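Local coordinates for N-acetyltransferase family protein (Bacillus anthracis, PDB 3LNB), which probably transfers acetyl groups from acetyl-coenzyme A to arylamines, and inactivates the antibiotic sulfamethoxazole, at residues 84-87 with 88-92. The protein carries 1 engineered substitution. Numbering follows the deposited sequence.
Sequences NNLV and EKLLI
V87 meets both L91 and I92 in the last turn of the short helix 83-92, where the alpha-helix widens into a pi-type turn. The V87 carbonyl oxygen accepts two backbone hydrogen bonds there. I92 N lies 3.0 Å from V87 O, almost in line with the C=O bond. L91 N reaches V87 O at 3.2 Å, from above the carbonyl plane, and its N-H...O angle is more bent, 138°. Upstream, the hydrogen bonds from E88 N to N84 O, from K89 N to N85 O and from L90 N to L86 O keep the alpha spacing. One methyl of V87, CG1, meets both residues. It stands anti to the backbone N (chi1 172°), beside its own carbonyl carbon. There it touches I92 CD1 at 4.1 Å, the two side chains crossing at a slant. L91 CD1 also comes within 4.1 Å of V87 CG1. V87, L91 and I92 all touch helix 34-42. L86 and L90 face helix 99-112 instead, so adjacent faces of the helix pack on two other helices of the N-terminal helical region. The K89 chain runs out extended to salt bridges with E101 and D72. One turn apart, L86 CD2 and L90 CD1 meet at 4.3 Å.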
loop_
_atom_site.group_PDB
_atom_site.type_symbol
_atom_site.label_atom_id
_atom_site.label_comp_id
_atom_site.label_asym_id
_atom_site.label_seq_id
_atom_site.Cartn_x
_atom_site.Cartn_y
_atom_site.Cartn_z
ATOM N N ASN A 84 -0.811 -14.117 11.084
ATOM C CA ASN A 84 0.099 -14.038 12.207
ATOM C C ASN A 84 1.404 -13.315 11.881
ATOM O O ASN A 84 1.832 -12.449 12.638
ATOM C CB ASN A 84 0.419 -15.438 12.730
ATOM C CG ASN A 84 1.614 -15.442 13.635
ATOM O OD1 ASN A 84 1.515 -15.101 14.816
ATOM N ND2 ASN A 84 2.773 -15.790 13.084
ATOM N N ASN A 85 2.037 -13.681 10.765
ATOM C CA ASN A 85 3.294 -13.052 10.365
ATOM C C ASN A 85 3.112 -11.562 10.092
ATOM O O ASN A 85 3.999 -10.756 10.364
ATOM C CB ASN A 85 3.878 -13.748 9.129
ATOM C CG ASN A 85 4.452 -15.115 9.457
ATOM O OD1 ASN A 85 4.755 -15.400 10.617
ATOM N ND2 ASN A 85 4.621 -15.961 8.442
ATOM N N LEU A 86 1.955 -11.202 9.551
ATOM C CA LEU A 86 1.659 -9.810 9.269
ATOM C C LEU A 86 1.470 -9.053 10.580
ATOM O O LEU A 86 2.000 -7.958 10.751
ATOM C CB LEU A 86 0.406 -9.706 8.397
ATOM C CG LEU A 86 0.634 -10.188 6.959
ATOM C CD1 LEU A 86 -0.682 -10.289 6.234
ATOM C CD2 LEU A 86 1.572 -9.233 6.247
ATOM N N VAL A 87 0.717 -9.637 11.507
ATOM C CA VAL A 87 0.500 -8.996 12.802
ATOM C C VAL A 87 1.845 -8.824 13.515
ATOM O O VAL A 87 2.125 -7.775 14.092
ATOM C CB VAL A 87 -0.449 -9.837 13.704
ATOM C CG1 VAL A 87 -0.502 -9.239 15.113
ATOM C CG2 VAL A 87 -1.853 -9.880 13.094
ATOM N N GLU A 88 2.684 -9.855 13.460
ATOM C CA GLU A 88 3.990 -9.801 14.114
ATOM C C GLU A 88 4.884 -8.708 13.537
ATOM O O GLU A 88 5.443 -7.897 14.270
ATOM C CB GLU A 88 4.709 -11.138 13.981
ATOM C CG GLU A 88 5.965 -11.237 14.839
ATOM C CD GLU A 88 5.653 -11.055 16.314
ATOM O OE1 GLU A 88 4.638 -11.628 16.772
ATOM O OE2 GLU A 88 6.415 -10.352 17.015
ATOM N N LYS A 89 5.012 -8.685 12.215
ATOM C CA LYS A 89 5.871 -7.703 11.567
ATOM C C LYS A 89 5.361 -6.265 11.575
ATOM O O LYS A 89 5.997 -5.391 12.162
ATOM C CB LYS A 89 6.166 -8.122 10.121
ATOM C CG LYS A 89 7.090 -7.169 9.376
ATOM C CD LYS A 89 7.299 -7.588 7.926
ATOM C CE LYS A 89 8.116 -6.528 7.173
ATOM N NZ LYS A 89 8.237 -6.800 5.715
ATOM N N LEU A 90 4.219 -6.023 10.933
ATOM C CA LEU A 90 3.676 -4.672 10.830
ATOM C C LEU A 90 3.049 -4.044 12.062
ATOM O O LEU A 90 3.025 -2.819 12.184
ATOM C CB LEU A 90 2.665 -4.587 9.689
ATOM C CG LEU A 90 3.223 -4.570 8.268
ATOM C CD1 LEU A 90 3.789 -5.925 7.931
ATOM C CD2 LEU A 90 2.118 -4.197 7.296
ATOM N N LEU A 91 2.524 -4.858 12.967
ATOM C CA LEU A 91 1.906 -4.289 14.149
ATOM C C LEU A 91 2.806 -4.362 15.376
ATOM O O LEU A 91 3.203 -3.334 15.917
ATOM C CB LEU A 91 0.564 -4.977 14.428
ATOM C CG LEU A 91 -0.414 -4.960 13.247
ATOM C CD1 LEU A 91 -1.745 -5.567 13.661
ATOM C CD2 LEU A 91 -0.612 -3.536 12.756
ATOM N N ILE A 92 3.141 -5.576 15.801
ATOM C CA ILE A 92 3.976 -5.764 16.982
ATOM C C ILE A 92 5.401 -5.210 16.888
ATOM O O ILE A 92 5.841 -4.478 17.777
ATOM C CB ILE A 92 4.019 -7.255 17.364
ATOM C CG1 ILE A 92 2.610 -7.711 17.758
ATOM C CG2 ILE A 92 5.008 -7.493 18.506
ATOM C CD1 ILE A 92 2.478 -9.205 17.905
#